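Local coordinates for protein 4-oxalocrotonate decarboxylase NahK (Pseudomonas putida, PDB 5D2I) that catalyses the metal-dependent decarboxylation of (3E)-2-oxohex-3-enedioate to 2-oxopent-4-enoate and carbon dioxide in the breakdown of aromatic hydrocarbons, at residues A[113-118]-A[256-261]; A[146-151]-A[172-177]. The protein carries 1 engineered substitution. All blocks are in the same frame, centred on the assembly; numbering follows the deposited sequence.

Interaction 1: residues A[113-118]-A[256-261]; sequences IEAEIS and VRYQGL. With CA (calcium ion), chain C.
Tyr258 and Glu116 both set CG anti to their own carbonyl carbon (chi1 -71° and -48°), yet the results are opposite: the tyrosine ring reaches across to the backbone of strand 113-118, whereas the glutamate chain departs from the far side of that strand toward a calcium ion. The contact illustrates how one strand can serve two environments. Strands 113-118 and 256-258 belong to different sheets and run roughly parallel, with axes 8.7 Å apart, too distant for backbone pairing, so side chains fill the interval. Tyr258 spans it, its OH donating to the carbonyl O of Glu116 at 2.6 Å. That oxygen lies at the edge of the ring, near its plane, and the hydroxyl meets the C=O at 131°, somewhat tilted from the carbonyl plane. Smaller groups complete the interface: Ala115 CB sits 3.6 Å from Val256 CG1, while farther along Ile117 CD1 meets Leu261 CD1 at 4.2 Å, the two side chains crossing at about a right angle. Leu261 is delivered by the type II turn that ends the strand, with Gly260 at positive phi. Val192 of strand 191-196 also packs on both Ala115 and Tyr258. A phenylalanine at Tyr258 would probably leave the buried Glu116 carbonyl without this donor and the ring held by packing alone on this side. On the other side of the strand, Glu114 OE1 and Glu116 OE2 bind calcium at 2.3 and 2.2 Å, and Glu116 OE1 accepts a hydrogen bond from a metal-bound water. The tyrosine thus grips the main chain of a metal ligand rather than its carboxylate, tying the backbone that carries the site to the neighbouring sheet while one oxygen of each carboxylate binds the ion.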
loop_
_atom_site.group_PDB
_atom_site.type_symbol
_atom_site.label_atom_id
_atom_site.label_comp_id
_atom_site.label_asym_id
_atom_site.label_seq_id
_atom_site.Cartn_x
_atom_site.Cartn_y
_atom_site.Cartn_z
ATOM N N ILE A 113 -7.663 -0.327 -8.360
ATOM C CA ILE A 113 -7.919 0.351 -7.103
ATOM C C ILE A 113 -8.325 -0.655 -6.042
ATOM O O ILE A 113 -8.870 -1.726 -6.342
ATOM C CB ILE A 113 -8.989 1.449 -7.239
ATOM C CG1 ILE A 113 -10.309 0.861 -7.740
ATOM C CG2 ILE A 113 -8.500 2.531 -8.191
ATOM C CD1 ILE A 113 -11.480 1.841 -7.649
ATOM N N GLU A 114 -8.040 -0.300 -4.799
ATOM C CA GLU A 114 -8.399 -1.111 -3.654
ATOM C C GLU A 114 -8.959 -0.175 -2.622
ATOM O O GLU A 114 -8.377 0.877 -2.366
ATOM C CB GLU A 114 -7.146 -1.756 -3.062
ATOM C CG GLU A 114 -6.384 -2.618 -4.010
ATOM C CD GLU A 114 -5.240 -3.311 -3.330
ATOM O OE1 GLU A 114 -4.330 -2.614 -2.828
ATOM O OE2 GLU A 114 -5.270 -4.548 -3.280
ATOM N N ALA A 115 -10.075 -0.565 -2.014
ATOM C CA ALA A 115 -10.650 0.205 -0.924
ATOM C C ALA A 115 -9.900 -0.177 0.331
ATOM O O ALA A 115 -9.735 -1.362 0.619
ATOM C CB ALA A 115 -12.107 -0.135 -0.769
ATOM N N GLU A 116 -9.431 0.819 1.068
ATOM C CA GLU A 116 -8.686 0.565 2.289
ATOM C C GLU A 116 -9.133 1.504 3.374
ATOM O O GLU A 116 -9.778 2.518 3.123
ATOM C CB GLU A 116 -7.185 0.756 2.039
ATOM C CG GLU A 116 -6.733 0.035 0.794
ATOM C CD GLU A 116 -5.282 -0.348 0.785
ATOM O OE1 GLU A 116 -4.582 -0.178 1.810
ATOM O OE2 GLU A 116 -4.840 -0.836 -0.269
ATOM N N ILE A 117 -8.782 1.154 4.601
ATOM C CA ILE A 117 -8.906 2.094 5.689
ATOM C C ILE A 117 -7.510 2.442 6.172
ATOM O O ILE A 117 -6.664 1.561 6.379
ATOM C CB ILE A 117 -9.796 1.552 6.814
ATOM C CG1 ILE A 117 -10.076 2.662 7.825
ATOM C CG2 ILE A 117 -9.159 0.328 7.488
ATOM C CD1 ILE A 117 -10.925 3.780 7.234
ATOM N N SER A 118 -7.228 3.735 6.274
ATOM C CA SER A 118 -5.923 4.143 6.731
ATOM C C SER A 118 -6.048 4.612 8.162
ATOM O O SER A 118 -7.140 4.904 8.630
ATOM C CB SER A 118 -5.377 5.275 5.858
ATOM O OG SER A 118 -5.224 4.828 4.524
ATOM N N VAL A 256 -16.087 4.826 -3.547
ATOM C CA VAL A 256 -16.115 3.780 -2.553
ATOM C C VAL A 256 -16.761 4.343 -1.318
ATOM O O VAL A 256 -16.301 5.338 -0.776
ATOM C CB VAL A 256 -14.714 3.272 -2.212
ATOM C CG1 VAL A 256 -14.823 2.185 -1.161
ATOM C CG2 VAL A 256 -14.044 2.731 -3.459
ATOM N N ARG A 257 -17.855 3.725 -0.902
ATOM C CA ARG A 257 -18.584 4.214 0.253
ATOM C C ARG A 257 -18.118 3.429 1.450
ATOM O O ARG A 257 -17.938 2.210 1.371
ATOM C CB ARG A 257 -20.086 4.077 0.025
ATOM C CG ARG A 257 -20.469 4.681 -1.321
ATOM C CD ARG A 257 -21.888 4.347 -1.761
ATOM N NE ARG A 257 -22.096 4.738 -3.154
ATOM C CZ ARG A 257 -22.242 5.996 -3.560
ATOM N NH1 ARG A 257 -22.206 6.988 -2.679
ATOM N NH2 ARG A 257 -22.426 6.267 -4.844
ATOM N N TYR A 258 -17.869 4.147 2.537
ATOM C CA TYR A 258 -17.438 3.542 3.784
ATOM C C TYR A 258 -18.537 3.767 4.779
ATOM O O TYR A 258 -18.963 4.905 4.973
ATOM C CB TYR A 258 -16.176 4.228 4.286
ATOM C CG TYR A 258 -14.961 3.912 3.464
ATOM C CD1 TYR A 258 -14.812 4.418 2.179
ATOM C CD2 TYR A 258 -13.958 3.110 3.979
ATOM C CE1 TYR A 258 -13.687 4.128 1.428
ATOM C CE2 TYR A 258 -12.839 2.820 3.245
ATOM C CZ TYR A 258 -12.709 3.323 1.973
ATOM O OH TYR A 258 -11.582 3.027 1.250
ATOM N N GLN A 259 -19.015 2.720 5.389
ATOM C CA GLN A 259 -20.156 2.895 6.247
ATOM C C GLN A 259 -19.848 3.825 7.389
ATOM O O GLN A 259 -18.912 3.645 8.038
ATOM C CB GLN A 259 -20.722 1.583 6.730
ATOM C CG GLN A 259 -19.876 0.911 7.733
ATOM C CD GLN A 259 -20.468 -0.403 8.207
ATOM O OE1 GLN A 259 -21.619 -0.670 8.017
ATOM N NE2 GLN A 259 -19.691 -1.187 8.772
ATOM N N GLY A 260 -20.654 4.840 7.548
ATOM C CA GLY A 260 -20.472 5.824 8.599
ATOM C C GLY A 260 -19.353 6.829 8.369
ATOM O O GLY A 260 -19.154 7.728 9.191
ATOM N N LEU A 261 -18.628 6.694 7.262
ATOM C CA LEU A 261 -17.455 7.543 7.030
ATOM C C LEU A 261 -17.437 8.204 5.667
ATOM O O LEU A 261 -16.378 8.623 5.196
ATOM C CB LEU A 261 -16.162 6.740 7.182
ATOM C CG LEU A 261 -15.930 6.033 8.510
ATOM C CD1 LEU A 261 -14.645 5.235 8.454
ATOM C CD2 LEU A 261 -15.884 7.075 9.624
HETATM CA CA CA C . -3.073 -1.763 -1.140
HETATM O O HOH W 1 -2.165 -1.113 0.943
HETATM O O HOH W 2 -3.293 -3.907 -0.156
#

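Interaction 2: residues A[146-151]-A[172-177]; sequences VEVIDS and RFITGG. With CA (calcium ion), chain C; EDO (1,2-ethanediol), chain E; EDO (1,2-ethanediol), chain H.
Val146 and Ile174 run alongside each other in the same direction within an antiparallel beta ladder of the mixed sheet in this fumarylacetoacetate hydrolase-type domain. They share a face with Val148 and Arg172. Ile174 CD1 touches both valines, lying 3.9 Å from Val146 CG1 and 4.1 Å from Val148 CG2. Val148 meets Arg172 at a slant, CB to CB at 3.6 Å, and the arginine chain then bends at chi2 (-76°), carrying its guanidinium away from strand 146-149. The opposite face holds the non-hydrogen-bonded pair Glu147 and Phe173, whose side chains diverge. Glu147 extends with CG anti to its backbone N, its CG passing 3.3 Å from Arg172 O, to place OE1 2.2 Å from the calcium ion; its other oxygen, OE2, forms a salt bridge with Lys69, a residue seen to bind 2-oxoglutarate. Phe173 leans the other way, and its ring meets that of Phe236. Such alternation puts the two valines and Ile174 together on one face and the metal ligand Glu147 on the other. Along the backbone, Val148 N meets Arg172 O at 2.7 Å, while the return bond from Arg172 N to Val148 O is longer, 3.2 Å.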
loop_
_atom_site.group_PDB
_atom_site.type_symbol
_atom_site.label_atom_id
_atom_site.label_comp_id
_atom_site.label_asym_id
_atom_site.label_seq_id
_atom_site.Cartn_x
_atom_site.Cartn_y
_atom_site.Cartn_z
ATOM N N VAL A 146 -8.564 5.008 -0.881
ATOM C CA VAL A 146 -8.567 4.094 -1.999
ATOM C C VAL A 146 -7.168 4.100 -2.593
ATOM O O VAL A 146 -6.663 5.150 -2.994
ATOM C CB VAL A 146 -9.582 4.532 -3.044
ATOM C CG1 VAL A 146 -9.479 3.662 -4.283
ATOM C CG2 VAL A 146 -10.985 4.438 -2.457
ATOM N N GLU A 147 -6.530 2.938 -2.646
ATOM C CA GLU A 147 -5.219 2.908 -3.251
ATOM C C GLU A 147 -5.373 2.695 -4.721
ATOM O O GLU A 147 -6.257 1.962 -5.153
ATOM C CB GLU A 147 -4.312 1.812 -2.690
ATOM C CG GLU A 147 -2.866 2.113 -3.051
ATOM C CD GLU A 147 -1.856 1.169 -2.442
ATOM O OE1 GLU A 147 -2.248 0.095 -1.939
ATOM O OE2 GLU A 147 -0.654 1.511 -2.478
ATOM N N VAL A 148 -4.530 3.358 -5.497
ATOM C CA VAL A 148 -4.353 2.936 -6.872
ATOM C C VAL A 148 -3.035 2.188 -6.879
ATOM O O VAL A 148 -1.992 2.766 -6.581
ATOM C CB VAL A 148 -4.261 4.106 -7.824
ATOM C CG1 VAL A 148 -4.172 3.591 -9.261
ATOM C CG2 VAL A 148 -5.489 4.989 -7.664
ATOM N N ILE A 149 -3.085 0.894 -7.170
ATOM C CA ILE A 149 -1.860 0.122 -7.275
ATOM C C ILE A 149 -1.554 -0.084 -8.731
ATOM O O ILE A 149 -2.454 -0.150 -9.565
ATOM C CB ILE A 149 -1.964 -1.236 -6.588
ATOM C CG1 ILE A 149 -3.256 -1.949 -6.978
ATOM C CG2 ILE A 149 -1.915 -1.062 -5.076
ATOM C CD1 ILE A 149 -3.319 -3.358 -6.433
ATOM N N ASP A 150 -0.275 -0.200 -9.038
ATOM C CA ASP A 150 0.124 -0.268 -10.422
ATOM C C ASP A 150 1.480 -0.916 -10.434
ATOM O O ASP A 150 2.494 -0.230 -10.394
ATOM C CB ASP A 150 0.232 1.137 -10.996
ATOM C CG ASP A 150 0.264 1.145 -12.506
ATOM O OD1 ASP A 150 -0.272 0.202 -13.121
ATOM O OD2 ASP A 150 0.835 2.092 -13.097
ATOM N N SER A 151 1.493 -2.241 -10.483
ATOM C CA SER A 151 2.749 -2.966 -10.530
ATOM C C SER A 151 3.528 -2.553 -11.759
ATOM O O SER A 151 2.981 -2.482 -12.861
ATOM C CB SER A 151 2.503 -4.466 -10.575
ATOM O OG SER A 151 3.725 -5.153 -10.792
ATOM N N ARG A 172 -0.693 5.663 -6.411
ATOM C CA ARG A 172 -1.565 6.744 -5.967
ATOM C C ARG A 172 -2.363 6.265 -4.782
ATOM O O ARG A 172 -2.575 5.064 -4.593
ATOM C CB ARG A 172 -2.541 7.183 -7.059
ATOM C CG ARG A 172 -1.910 7.603 -8.367
ATOM C CD ARG A 172 -1.295 8.985 -8.293
ATOM N NE ARG A 172 -0.813 9.370 -9.614
ATOM C CZ ARG A 172 0.415 9.131 -10.065
ATOM N NH1 ARG A 172 1.309 8.530 -9.290
ATOM N NH2 ARG A 172 0.747 9.501 -11.295
ATOM N N PHE A 173 -2.797 7.203 -3.965
ATOM C CA PHE A 173 -3.782 6.876 -2.954
ATOM C C PHE A 173 -4.733 8.042 -2.878
ATOM O O PHE A 173 -4.347 9.196 -3.059
ATOM C CB PHE A 173 -3.137 6.547 -1.605
ATOM C CG PHE A 173 -2.450 7.713 -0.950
ATOM C CD1 PHE A 173 -1.151 8.058 -1.296
ATOM C CD2 PHE A 173 -3.099 8.450 0.024
ATOM C CE1 PHE A 173 -0.514 9.133 -0.681
ATOM C CE2 PHE A 173 -2.476 9.528 0.635
ATOM C CZ PHE A 173 -1.187 9.871 0.283
ATOM N N ILE A 174 -5.995 7.723 -2.662
ATOM C CA ILE A 174 -7.032 8.732 -2.665
ATOM C C ILE A 174 -7.648 8.695 -1.290
ATOM O O ILE A 174 -8.167 7.663 -0.875
ATOM C CB ILE A 174 -8.130 8.392 -3.680
ATOM C CG1 ILE A 174 -7.515 7.986 -5.027
ATOM C CG2 ILE A 174 -9.074 9.579 -3.842
ATOM C CD1 ILE A 174 -8.460 7.116 -5.886
ATOM N N THR A 175 -7.567 9.796 -0.553
ATOM C CA THR A 175 -8.187 9.832 0.763
ATOM C C THR A 175 -9.493 10.584 0.640
ATOM O O THR A 175 -9.659 11.414 -0.245
ATOM C CB THR A 175 -7.303 10.525 1.799
ATOM O OG1 THR A 175 -7.013 11.856 1.357
ATOM C CG2 THR A 175 -6.008 9.751 1.994
ATOM N N GLY A 176 -10.432 10.303 1.518
ATOM C CA GLY A 176 -11.686 11.015 1.456
ATOM C C GLY A 176 -12.543 10.557 2.597
ATOM O O GLY A 176 -12.050 9.895 3.510
ATOM N N GLY A 177 -13.819 10.915 2.541
ATOM C CA GLY A 177 -14.746 10.581 3.601
ATOM C C GLY A 177 -14.378 11.253 4.899
ATOM O O GLY A 177 -13.519 12.143 4.936
HETATM CA CA CA C . -3.073 -1.763 -1.140
HETATM C C1 EDO E . -1.656 -3.924 -9.532
HETATM O O1 EDO E . -0.810 -5.074 -9.628
HETATM C C2 EDO E . -2.043 -3.459 -10.931
HETATM O O2 EDO E . -0.862 -3.440 -11.750
HETATM C C1 EDO H . -9.773 14.597 0.517
HETATM O O1 EDO H . -8.678 13.841 -0.001
HETATM C C2 EDO H . -10.148 15.652 -0.506
HETATM O O2 EDO H . -11.110 16.571 0.015
HETATM O O HOH W 3 -0.154 3.793 -3.872
HETATM O O HOH W 1 -2.165 -1.113 0.943
HETATM O O HOH W 2 -3.293 -3.907 -0.156
#

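How the interactions relate
Interactions 1 and 2 join at neighbouring strands 112-121 and 139-149 of the same sheet, their centres about 10 Å apart. A probable hydrogen bond from Glu147 N to Glu114 O, 2.8 Å long, joins the two strands at this point. The calcium ion completes the link: interaction 1 supplies two carboxylates and interaction 2 a third, with Glu116 OE2 and Glu147 OE1 only 3.2 Å apart, a closeness that the shared cation presumably makes tolerable. Two metal-bound waters are common to both. Interaction 1 thus connects the metal-bearing strand to the second sheet, while interaction 2 pairs the next strand of the first sheet and, through Glu147, reaches Lys69, which binds 2-oxoglutarate and so probably lies by the substrate pocket.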